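Local structure of putative hemin transport system, substrate-binding protein (Burkholderia cenocepacia J2315, 5GIZ) at residues D68-A74 with V90-D96; G12-E17 with D36-Y41; H220-L224 with A237-V241. The protein binds heme in the periplasm and probably hands it to a partner transporter in the membrane as the substrate-binding component of a bacterial heme-uptake system. All blocks are in the same frame, centred on the assembly; numbering follows the deposited sequence.

Contact 1: D68-A74 with V90-D96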
ATOM      1  N   ASP A  68     -15.674   7.846  18.438  1.00 15.83           N
ATOM      2  CA  ASP A  68     -14.929   8.027  19.671  1.00 16.93           C
ATOM      3  C   ASP A  68     -13.424   8.087  19.426  1.00 16.28           C
ATOM      4  O   ASP A  68     -12.666   8.644  20.238  1.00 16.91           O
ATOM      5  CB  ASP A  68     -15.194   6.853  20.618  1.00 18.08           C
ATOM      6  CG  ASP A  68     -16.626   6.763  21.020  1.00 19.45           C
ATOM      7  OD1 ASP A  68     -17.242   7.833  21.393  1.00 20.69           O
ATOM      8  OD2 ASP A  68     -17.252   5.690  20.884  1.00 19.28           O
ATOM      9  N   LEU A  69     -12.993   7.478  18.313  1.00 15.00           N
ATOM     10  CA  LEU A  69     -11.563   7.388  17.999  1.00 15.33           C
ATOM     11  C   LEU A  69     -11.377   7.321  16.502  1.00 14.57           C
ATOM     12  O   LEU A  69     -12.141   6.665  15.843  1.00 13.48           O
ATOM     13  CB  LEU A  69     -11.028   6.128  18.653  1.00 16.09           C
ATOM     14  CG  LEU A  69      -9.594   5.692  18.358  1.00 16.93           C
ATOM     15  CD1 LEU A  69      -8.590   6.721  18.844  1.00 18.14           C
ATOM     16  CD2 LEU A  69      -9.311   4.325  18.977  1.00 17.86           C
ATOM     17  N   VAL A  70     -10.334   7.969  15.995  1.00 14.78           N
ATOM     18  CA  VAL A  70      -9.906   7.902  14.625  1.00 14.82           C
ATOM     19  C   VAL A  70      -8.459   7.386  14.619  1.00 15.02           C
ATOM     20  O   VAL A  70      -7.602   7.959  15.276  1.00 15.57           O
ATOM     21  CB  VAL A  70      -9.966   9.286  13.919  1.00 15.52           C
ATOM     22  CG1 VAL A  70      -9.341   9.217  12.541  1.00 15.58           C
ATOM     23  CG2 VAL A  70     -11.379   9.850  13.891  1.00 15.59           C
ATOM     24  N   LEU A  71      -8.210   6.327  13.881  1.00 15.27           N
ATOM     25  CA  LEU A  71      -6.891   5.848  13.588  1.00 15.56           C
ATOM     26  C   LEU A  71      -6.531   6.350  12.223  1.00 14.97           C
ATOM     27  O   LEU A  71      -7.213   6.032  11.251  1.00 14.45           O
ATOM     28  CB  LEU A  71      -6.856   4.323  13.601  1.00 16.13           C
ATOM     29  CG  LEU A  71      -7.444   3.667  14.864  1.00 17.59           C
ATOM     30  CD1 LEU A  71      -7.489   2.132  14.645  1.00 18.52           C
ATOM     31  CD2 LEU A  71      -6.706   4.086  16.082  1.00 18.96           C
ATOM     32  N   ALA A  72      -5.479   7.161  12.151  1.00 14.89           N
ATOM     33  CA  ALA A  72      -5.151   7.862  10.934  1.00 15.47           C
ATOM     34  C   ALA A  72      -3.776   7.578  10.423  1.00 15.69           C
ATOM     35  O   ALA A  72      -2.780   7.629  11.175  1.00 15.06           O
ATOM     36  CB  ALA A  72      -5.294   9.370  11.149  1.00 16.12           C
ATOM     37  N   SER A  73      -3.707   7.297   9.141  1.00 16.33           N
ATOM     38  CA  SER A  73      -2.420   7.041   8.514  1.00 18.56           C
ATOM     39  C   SER A  73      -1.693   8.367   8.407  1.00 19.94           C
ATOM     40  O   SER A  73      -2.289   9.468   8.502  1.00 20.59           O
ATOM     41  CB  SER A  73      -2.640   6.449   7.141  1.00 18.81           C
ATOM     42  OG  SER A  73      -3.207   7.446   6.355  1.00 20.56           O
ATOM     43  N   ALA A  74      -0.416   8.233   8.070  1.00 22.00           N
ATOM     44  CA  ALA A  74       0.454   9.381   7.836  1.00 23.39           C
ATOM     45  C   ALA A  74      -0.092  10.291   6.733  1.00 24.78           C
ATOM     46  O   ALA A  74       0.115  11.485   6.760  1.00 25.65           O
ATOM     47  CB  ALA A  74       1.858   8.875   7.476  1.00 23.88           C
ATOM     48  N   VAL A  90     -12.662  14.629  19.397  1.00 23.46           N
ATOM     49  CA  VAL A  90     -12.396  13.247  18.988  1.00 22.27           C
ATOM     50  C   VAL A  90     -10.889  13.008  19.065  1.00 22.52           C
ATOM     51  O   VAL A  90     -10.105  13.817  18.586  1.00 24.39           O
ATOM     52  CB  VAL A  90     -12.924  13.013  17.557  1.00 20.87           C
ATOM     53  CG1 VAL A  90     -12.641  11.589  17.102  1.00 19.78           C
ATOM     54  CG2 VAL A  90     -14.410  13.294  17.485  1.00 21.11           C
ATOM     55  N   THR A  91     -10.515  11.884  19.646  1.00 21.59           N
ATOM     56  CA  THR A  91      -9.139  11.428  19.693  1.00 21.70           C
ATOM     57  C   THR A  91      -8.717  10.954  18.306  1.00 19.92           C
ATOM     58  O   THR A  91      -9.380  10.129  17.680  1.00 19.24           O
ATOM     59  CB  THR A  91      -8.950  10.268  20.706  1.00 23.08           C
ATOM     60  OG1 THR A  91      -9.303  10.773  22.019  1.00 24.91           O
ATOM     61  CG2 THR A  91      -7.480   9.713  20.716  1.00 23.69           C
ATOM     62  N   VAL A  92      -7.582  11.448  17.841  1.00 20.02           N
ATOM     63  CA  VAL A  92      -7.060  11.064  16.565  1.00 19.76           C
ATOM     64  C   VAL A  92      -5.643  10.559  16.844  1.00 19.92           C
ATOM     65  O   VAL A  92      -4.782  11.316  17.389  1.00 21.70           O
ATOM     66  CB  VAL A  92      -7.004  12.228  15.571  1.00 20.82           C
ATOM     67  CG1 VAL A  92      -6.313  11.805  14.298  1.00 21.49           C
ATOM     68  CG2 VAL A  92      -8.376  12.817  15.285  1.00 20.36           C
ATOM     69  N   THR A  93      -5.386   9.296  16.560  1.00 18.43           N
ATOM     70  CA  THR A  93      -4.078   8.691  16.764  1.00 18.99           C
ATOM     71  C   THR A  93      -3.503   8.442  15.393  1.00 17.90           C
ATOM     72  O   THR A  93      -4.070   7.734  14.562  1.00 16.33           O
ATOM     73  CB  THR A  93      -4.230   7.432  17.607  1.00 19.53           C
ATOM     74  OG1 THR A  93      -4.836   7.818  18.875  1.00 21.69           O
ATOM     75  CG2 THR A  93      -2.914   6.716  17.822  1.00 20.47           C
ATOM     76  N   THR A  94      -2.315   9.003  15.168  1.00 18.27           N
ATOM     77  CA  THR A  94      -1.691   9.017  13.880  1.00 19.14           C
ATOM     78  C   THR A  94      -0.525   8.047  13.834  1.00 18.96           C
ATOM     79  O   THR A  94       0.229   7.927  14.807  1.00 19.72           O
ATOM     80  CB  THR A  94      -1.284  10.455  13.521  1.00 20.17           C
ATOM     81  OG1 THR A  94      -2.456  11.271  13.544  1.00 20.99           O
ATOM     82  CG2 THR A  94      -0.749  10.548  12.172  1.00 20.52           C
ATOM     83  N   PHE A  95      -0.375   7.353  12.715  1.00 18.39           N
ATOM     84  CA  PHE A  95       0.654   6.330  12.537  1.00 19.56           C
ATOM     85  C   PHE A  95       1.711   6.828  11.567  1.00 22.19           C
ATOM     86  O   PHE A  95       1.449   7.679  10.726  1.00 25.96           O
ATOM     87  CB  PHE A  95      -0.039   5.012  12.075  1.00 19.22           C
ATOM     88  CG  PHE A  95      -0.886   4.418  13.152  1.00 19.99           C
ATOM     89  CD1 PHE A  95      -2.166   4.888  13.392  1.00 19.20           C
ATOM     90  CD2 PHE A  95      -0.402   3.422  13.983  1.00 22.56           C
ATOM     91  CE1 PHE A  95      -2.956   4.424  14.446  1.00 20.89           C
ATOM     92  CE2 PHE A  95      -1.174   2.962  15.044  1.00 23.48           C
ATOM     93  CZ  PHE A  95      -2.466   3.437  15.269  1.00 23.41           C
ATOM     94  N   ASP A  96       2.909   6.267  11.644  1.00 24.16           N
ATOM     95  CA  ASP A  96       3.940   6.637  10.672  1.00 27.07           C
ATOM     96  C   ASP A  96       3.933   5.624   9.544  1.00 26.10           C
ATOM     97  O   ASP A  96       3.303   4.578   9.639  1.00 24.22           O
ATOM     98  CB  ASP A  96       5.334   6.697  11.292  1.00 30.61           C
ATOM     99  CG  ASP A  96       5.450   7.730  12.373  1.00 35.04           C
ATOM    100  OD1 ASP A  96       5.208   8.945  12.119  1.00 36.52           O
ATOM    101  OD2 ASP A  96       5.801   7.305  13.491  1.00 38.05           O
TER
HETATM  102  O   HOH W   1     -12.558  10.742  21.421  1.00 33.08           O
HETATM  103  O   HOH W   2       0.589   5.271   8.695  1.00 22.88           O

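Contact 2: G12-E17 with D36-Y41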
ATOM      1  N   GLY A  12      -6.832   5.083   5.949  1.00 13.41           N
ATOM      2  CA  GLY A  12      -5.698   4.414   5.400  1.00 13.76           C
ATOM      3  C   GLY A  12      -5.971   2.924   5.275  1.00 13.64           C
ATOM      4  O   GLY A  12      -6.179   2.216   6.253  1.00 14.02           O
ATOM      5  N   GLY A  13      -5.976   2.442   4.047  1.00 13.74           N
ATOM      6  CA  GLY A  13      -6.335   1.069   3.794  1.00 13.65           C
ATOM      7  C   GLY A  13      -5.616   0.012   4.615  1.00 13.52           C
ATOM      8  O   GLY A  13      -6.210  -0.951   5.105  1.00 13.09           O
ATOM      9  N   ALA A  14      -4.324   0.185   4.810  1.00 14.35           N
ATOM     10  CA  ALA A  14      -3.593  -0.768   5.608  1.00 14.71           C
ATOM     11  C   ALA A  14      -3.961  -0.743   7.056  1.00 14.62           C
ATOM     12  O   ALA A  14      -3.824  -1.745   7.733  1.00 14.03           O
ATOM     13  CB  ALA A  14      -2.086  -0.556   5.456  1.00 16.49           C
ATOM     14  N   LEU A  15      -4.321   0.445   7.602  1.00 14.72           N
ATOM     15  CA  LEU A  15      -4.804   0.540   8.950  1.00 15.41           C
ATOM     16  C   LEU A  15      -6.109  -0.175   9.124  1.00 14.34           C
ATOM     17  O   LEU A  15      -6.361  -0.853  10.137  1.00 14.54           O
ATOM     18  CB  LEU A  15      -4.895   2.018   9.425  1.00 16.79           C
ATOM     19  CG  LEU A  15      -3.592   2.725   9.671  1.00 18.99           C
ATOM     20  CD1 LEU A  15      -3.940   4.080  10.290  1.00 19.13           C
ATOM     21  CD2 LEU A  15      -2.672   1.975  10.609  1.00 19.51           C
ATOM     22  N   ALA A  16      -7.013  -0.059   8.128  1.00 13.25           N
ATOM     23  CA  ALA A  16      -8.248  -0.768   8.207  1.00 12.96           C
ATOM     24  C   ALA A  16      -8.010  -2.279   8.150  1.00 12.32           C
ATOM     25  O   ALA A  16      -8.626  -3.037   8.891  1.00 12.72           O
ATOM     26  CB  ALA A  16      -9.212  -0.340   7.107  1.00 12.90           C
ATOM     27  N   GLU A  17      -7.119  -2.712   7.262  1.00 12.23           N
ATOM     28  CA  GLU A  17      -6.757  -4.117   7.224  1.00 12.21           C
ATOM     29  C   GLU A  17      -6.243  -4.585   8.567  1.00 12.87           C
ATOM     30  O   GLU A  17      -6.581  -5.704   9.003  1.00 13.09           O
ATOM     31  CB  GLU A  17      -5.705  -4.382   6.161  1.00 11.95           C
ATOM     32  CG  GLU A  17      -6.215  -4.259   4.722  1.00 11.57           C
ATOM     33  CD  GLU A  17      -5.284  -4.866   3.714  1.00 11.77           C
ATOM     34  OE1 GLU A  17      -4.705  -5.941   3.974  1.00 11.28           O
ATOM     35  OE2 GLU A  17      -5.082  -4.290   2.624  1.00 11.84           O
ATOM     36  N   ASP A  36     -11.918   6.059   5.061  1.00 12.45           N
ATOM     37  CA  ASP A  36     -11.732   6.790   3.798  1.00 12.82           C
ATOM     38  C   ASP A  36     -11.853   5.805   2.633  1.00 13.01           C
ATOM     39  O   ASP A  36     -11.923   4.569   2.811  1.00 12.10           O
ATOM     40  CB  ASP A  36     -10.371   7.449   3.753  1.00 13.27           C
ATOM     41  CG  ASP A  36      -9.281   6.458   3.550  1.00 13.56           C
ATOM     42  OD1 ASP A  36      -9.091   5.642   4.491  1.00 13.26           O
ATOM     43  OD2 ASP A  36      -8.656   6.496   2.458  1.00 14.49           O
ATOM     44  N   THR A  37     -11.865   6.354   1.427  1.00 13.96           N
ATOM     45  CA  THR A  37     -12.086   5.524   0.232  1.00 14.96           C
ATOM     46  C   THR A  37     -11.041   4.500  -0.077  1.00 14.62           C
ATOM     47  O   THR A  37     -11.328   3.561  -0.850  1.00 15.64           O
ATOM     48  CB  THR A  37     -12.231   6.422  -0.990  1.00 16.32           C
ATOM     49  OG1 THR A  37     -11.040   7.191  -1.179  1.00 17.65           O
ATOM     50  CG2 THR A  37     -13.440   7.353  -0.833  1.00 17.18           C
ATOM     51  N   THR A  38      -9.846   4.628   0.484  1.00 14.51           N
ATOM     52  CA  THR A  38      -8.800   3.630   0.238  1.00 15.01           C
ATOM     53  C   THR A  38      -9.016   2.325   0.980  1.00 14.34           C
ATOM     54  O   THR A  38      -8.321   1.332   0.730  1.00 14.74           O
ATOM     55  CB  THR A  38      -7.366   4.131   0.541  1.00 15.90           C
ATOM     56  OG1 THR A  38      -7.184   4.401   1.928  1.00 16.94           O
ATOM     57  CG2 THR A  38      -7.021   5.335  -0.247  1.00 16.92           C
ATOM     58  N   CYS A  39     -10.002   2.278   1.880  1.00 12.91           N
ATOM     59  CA  CYS A  39     -10.213   1.092   2.692  1.00 13.13           C
ATOM     60  C   CYS A  39     -11.188   0.168   2.031  1.00 13.26           C
ATOM     61  O   CYS A  39     -12.390   0.160   2.326  1.00 13.80           O
ATOM     62  CB  CYS A  39     -10.687   1.462   4.112  1.00 12.89           C
ATOM     63  SG  CYS A  39      -9.529   2.482   5.038  1.00 13.41           S
ATOM     64  N   THR A  40     -10.649  -0.665   1.144  1.00 12.63           N
ATOM     65  CA  THR A  40     -11.431  -1.566   0.315  1.00 12.85           C
ATOM     66  C   THR A  40     -11.249  -3.030   0.628  1.00 12.62           C
ATOM     67  O   THR A  40     -11.852  -3.847  -0.008  1.00 14.23           O
ATOM     68  CB  THR A  40     -11.114  -1.374  -1.140  1.00 13.37           C
ATOM     69  OG1 THR A  40      -9.742  -1.705  -1.331  1.00 13.23           O
ATOM     70  CG2 THR A  40     -11.343   0.051  -1.546  1.00 14.02           C
ATOM     71  N   TYR A  41     -10.400  -3.374   1.595  1.00 11.95           N
ATOM     72  CA  TYR A  41     -10.092  -4.748   1.978  1.00 12.11           C
ATOM     73  C   TYR A  41     -10.095  -4.902   3.490  1.00 12.12           C
ATOM     74  O   TYR A  41      -9.552  -4.076   4.191  1.00 11.50           O
ATOM     75  CB  TYR A  41      -8.695  -5.153   1.430  1.00 12.48           C
ATOM     76  CG  TYR A  41      -8.524  -6.635   1.468  1.00 12.88           C
ATOM     77  CD1 TYR A  41      -7.999  -7.266   2.587  1.00 13.01           C
ATOM     78  CD2 TYR A  41      -8.930  -7.424   0.427  1.00 14.03           C
ATOM     79  CE1 TYR A  41      -7.874  -8.643   2.675  1.00 14.29           C
ATOM     80  CE2 TYR A  41      -8.840  -8.802   0.509  1.00 14.62           C
ATOM     81  CZ  TYR A  41      -8.346  -9.394   1.648  1.00 15.39           C
ATOM     82  OH  TYR A  41      -8.217 -10.763   1.749  1.00 17.52           O
TER
HETATM   83  O   HOH W   3      -8.750  -1.575   3.697  1.00 11.07           O

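Contact 3: H220-L224 with A237-V241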
ATOM      1  N   HIS A 220      -2.725  -3.564 -21.609  1.00 14.91           N
ATOM      2  CA  HIS A 220      -1.330  -3.941 -21.810  1.00 15.01           C
ATOM      3  C   HIS A 220      -0.716  -3.345 -23.071  1.00 16.10           C
ATOM      4  O   HIS A 220       0.365  -2.771 -23.031  1.00 15.12           O
ATOM      5  CB  HIS A 220      -1.186  -5.459 -21.889  1.00 15.06           C
ATOM      6  CG  HIS A 220      -1.564  -6.143 -20.634  1.00 14.91           C
ATOM      7  ND1 HIS A 220      -2.855  -6.529 -20.356  1.00 15.41           N
ATOM      8  CD2 HIS A 220      -0.823  -6.531 -19.561  1.00 14.48           C
ATOM      9  CE1 HIS A 220      -2.903  -7.089 -19.165  1.00 15.48           C
ATOM     10  NE2 HIS A 220      -1.673  -7.144 -18.679  1.00 15.19           N
ATOM     11  N   ALA A 221      -1.441  -3.458 -24.175  1.00 16.98           N
ATOM     12  CA  ALA A 221      -0.912  -2.955 -25.476  1.00 18.56           C
ATOM     13  C   ALA A 221      -0.754  -1.423 -25.400  1.00 18.66           C
ATOM     14  O   ALA A 221       0.264  -0.853 -25.810  1.00 19.36           O
ATOM     15  CB  ALA A 221      -1.837  -3.349 -26.602  1.00 19.66           C
ATOM     16  N   ALA A 222      -1.746  -0.766 -24.819  1.00 18.70           N
ATOM     17  CA  ALA A 222      -1.669   0.673 -24.605  1.00 18.01           C
ATOM     18  C   ALA A 222      -0.477   1.116 -23.767  1.00 18.22           C
ATOM     19  O   ALA A 222       0.228   2.075 -24.072  1.00 18.78           O
ATOM     20  CB  ALA A 222      -2.971   1.166 -23.984  1.00 19.07           C
ATOM     21  N   LEU A 223      -0.245   0.388 -22.686  1.00 16.79           N
ATOM     22  CA  LEU A 223       0.881   0.674 -21.846  1.00 16.16           C
ATOM     23  C   LEU A 223       2.192   0.532 -22.637  1.00 15.65           C
ATOM     24  O   LEU A 223       3.116   1.338 -22.456  1.00 16.70           O
ATOM     25  CB  LEU A 223       0.909  -0.322 -20.682  1.00 15.82           C
ATOM     26  CG  LEU A 223       2.060  -0.181 -19.678  1.00 16.49           C
ATOM     27  CD1 LEU A 223       2.070   1.165 -18.983  1.00 18.12           C
ATOM     28  CD2 LEU A 223       1.970  -1.348 -18.693  1.00 17.12           C
ATOM     29  N   LEU A 224       2.315  -0.542 -23.398  1.00 15.77           N
ATOM     30  CA  LEU A 224       3.584  -0.850 -24.106  1.00 15.89           C
ATOM     31  C   LEU A 224       3.823   0.093 -25.284  1.00 17.78           C
ATOM     32  O   LEU A 224       4.960   0.271 -25.730  1.00 17.60           O
ATOM     33  CB  LEU A 224       3.625  -2.331 -24.555  1.00 15.51           C
ATOM     34  CG  LEU A 224       3.819  -3.334 -23.386  1.00 15.48           C
ATOM     35  CD1 LEU A 224       3.633  -4.775 -23.861  1.00 15.66           C
ATOM     36  CD2 LEU A 224       5.197  -3.191 -22.744  1.00 15.98           C
ATOM     37  N   ALA A 237      10.460  -7.528 -24.785  1.00 13.16           N
ATOM     38  CA  ALA A 237       9.957  -8.801 -24.295  1.00 13.28           C
ATOM     39  C   ALA A 237       8.467  -8.730 -23.924  1.00 12.87           C
ATOM     40  O   ALA A 237       7.901  -9.755 -23.561  1.00 14.32           O
ATOM     41  CB  ALA A 237      10.759  -9.247 -23.113  1.00 13.42           C
ATOM     42  N   ARG A 238       7.862  -7.557 -24.034  1.00 12.80           N
ATOM     43  CA  ARG A 238       6.483  -7.314 -23.673  1.00 13.03           C
ATOM     44  C   ARG A 238       6.204  -7.804 -22.263  1.00 13.01           C
ATOM     45  O   ARG A 238       5.265  -8.566 -22.038  1.00 13.59           O
ATOM     46  CB  ARG A 238       5.523  -7.921 -24.670  1.00 13.75           C
ATOM     47  CG  ARG A 238       5.858  -7.467 -26.080  1.00 14.71           C
ATOM     48  CD  ARG A 238       4.772  -7.817 -27.054  1.00 14.87           C
ATOM     49  NE  ARG A 238       3.548  -7.066 -26.853  1.00 16.22           N
ATOM     50  CZ  ARG A 238       3.281  -5.848 -27.322  1.00 17.88           C
ATOM     51  NH1 ARG A 238       4.187  -5.143 -28.001  1.00 18.11           N
ATOM     52  NH2 ARG A 238       2.081  -5.317 -27.077  1.00 20.13           N
ATOM     53  N   ARG A 239       7.054  -7.369 -21.326  1.00 12.83           N
ATOM     54  CA  ARG A 239       7.054  -7.903 -19.945  1.00 13.46           C
ATOM     55  C   ARG A 239       6.432  -6.938 -18.929  1.00 12.80           C
ATOM     56  O   ARG A 239       7.007  -5.922 -18.568  1.00 12.21           O
ATOM     57  CB  ARG A 239       8.476  -8.205 -19.548  1.00 14.55           C
ATOM     58  CG  ARG A 239       8.654  -9.245 -18.534  1.00 15.95           C
ATOM     59  CD  ARG A 239      10.147  -9.511 -18.403  1.00 16.53           C
ATOM     60  NE  ARG A 239      10.814 -10.313 -19.424  1.00 16.44           N
ATOM     61  CZ  ARG A 239      11.974 -10.003 -20.024  1.00 15.89           C
ATOM     62  NH1 ARG A 239      12.596  -8.818 -19.832  1.00 15.30           N
ATOM     63  NH2 ARG A 239      12.567 -10.876 -20.865  1.00 16.38           N
ATOM     64  N   VAL A 240       5.193  -7.238 -18.601  1.00 12.85           N
ATOM     65  CA  VAL A 240       4.343  -6.427 -17.745  1.00 12.31           C
ATOM     66  C   VAL A 240       3.828  -7.279 -16.616  1.00 11.87           C
ATOM     67  O   VAL A 240       3.369  -8.413 -16.858  1.00 11.60           O
ATOM     68  CB  VAL A 240       3.142  -5.893 -18.579  1.00 13.23           C
ATOM     69  CG1 VAL A 240       2.176  -5.085 -17.732  1.00 13.19           C
ATOM     70  CG2 VAL A 240       3.648  -5.077 -19.755  1.00 13.11           C
ATOM     71  N   VAL A 241       3.839  -6.726 -15.393  1.00 11.04           N
ATOM     72  CA  VAL A 241       3.205  -7.342 -14.233  1.00 11.04           C
ATOM     73  C   VAL A 241       2.244  -6.339 -13.617  1.00 11.04           C
ATOM     74  O   VAL A 241       2.615  -5.190 -13.381  1.00 10.69           O
ATOM     75  CB  VAL A 241       4.235  -7.715 -13.158  1.00 11.19           C
ATOM     76  CG1 VAL A 241       3.574  -8.122 -11.868  1.00 11.84           C
ATOM     77  CG2 VAL A 241       5.101  -8.852 -13.707  1.00 11.23           C
TER
HETATM   78  O   HOH W   4       1.639  -2.392 -27.790  1.00 27.05           O

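Contact 1: D68-A74 with V90-D96
At the start, Asp-68 does not pair directly with Thr-91: water 1 bridges Asp-68 O (2.4 Å) to Thr-91 N (2.9 Å), while the Asp-68 carboxylate bonds back to Arg-7 N. Leu-69 lays CD1 3.7 Å from Thr-91 CG2. From Val-70 the backbones bond regularly: Val-70 N to Thr-91 O, Thr-93 N to Val-70 O, Ala-72 N to Thr-93 O and Phe-95 N to Ala-72 O, each 2.9 Å. Val-70 packs CG2 3.9 Å from Val-90 CG1, on the face where helix 79-87 covers Val-92. Leu-71 points to the other face, its CB 4.0 Å from Phe-95 CE1, under helix 101-114. Ala-72 is back on the face of Val-70 and Val-92, with CB 4.1 Å from Val-92 CG1. Past the strand, the Ser-73 side chain touches heme-binding Gln-54. Val-70 and Ala-72 each bond to two residues of segment 90-96, while Leu-69 and Leu-71 turn their backbones to strand 6-11: the alternation of a parallel sheet, here edged by a beta-alpha-beta unit through helix 79-87.

Contact 2: G12-E17 with D36-Y41
Asp-36 does most of the polar work here. Its OD1 accepts from Gly-12 N at 2.7 Å, while OD2 takes Thr-38 N (3.0 Å) in an Asx turn and Thr-38 OG1 (2.6 Å). That same OG1 receives a weak bond from Gly-13 N at 3.1 Å. Water 3 spans the far side, donating to Gly-13 O (3.0 Å) and Tyr-41 O (2.7 Å). The start of helix 13-23, with Gly-12 as N-cap, thus meets the type I turn from Asp-36 to Cys-39 that follows strand 30-35. Gly-13 and Thr-37 each bind a heme in heme-bound crystals of this protein; this chain has none. Thr-38 lies beside Tyr-53, an axial ligand of heme iron in those crystals. Glycine at 13 allows this closeness of helix and turn, since a CB would clash with Thr-38 O. Further along, Cys-39 SG packs 3.5 Å from Ala-16 CB. Glu-17 rests CG 3.4 Å from Tyr-41 O; its carboxylate is salt-bridged to Arg-254, which also makes a cation-pi contact with the Tyr-41 ring.

Contact 3: H220-L224 with A237-V241
Apolar contacts carry this helix-to-strand junction, and Val-240 is in the middle of them. Its CG1 sits 3.8 Å from His-220 CD2 and 3.9 Å from Leu-223 CD2, and its CG2 is 3.9 Å from Leu-224 CD2, so three side chains of helix 220-225 close around one valine. Leu-223 reaches on to Ile-209 and to Leu-214 and Val-217 of helix 211-217. Leu-224 CD1 lies over one face of the Arg-238 guanidinium, 3.6 Å from NH2, while Ala-221 CA is near the guanidinium plane, 4.1 Å from NH2. The polar link is indirect, with water 4 donating to Ala-221 O (2.9 Å) and accepting from Arg-238 NH2 (3.0 Å); no direct hydrogen bond joins the segments. Arg-238 (phi +52°) ends helix 233-237 in a Schellman motif, next to Ala-237, a calcium-binding residue in another crystal. Strand 206-210, the helices that follow and parallel strand 240-243 form a beta-alpha-beta crossover, with helix 220-225 packed on its second strand.

Contacts 1 and 2 share one lobe and touch: Leu-15 of helix 13-23 puts CD1 3.4 Å from Ser-73 N and 3.7 Å from Phe-95 CD1. Contact 3 lies in the other lobe, its nearest atoms about 17 Å from contact 2 and about 24 Å from contact 1. Contact 2 is the most buried, and its bonds run from glycine backbone to side-chain oxygens, where a helix start and a turn border the heme site. Contact 1 is partly buried at a sheet edge and depends on backbone pairing. Contact 3, also partly buried, has no direct hydrogen bond and relies on apolar side chains, a guanidinium covered on one face by a leucine methyl and a surface water.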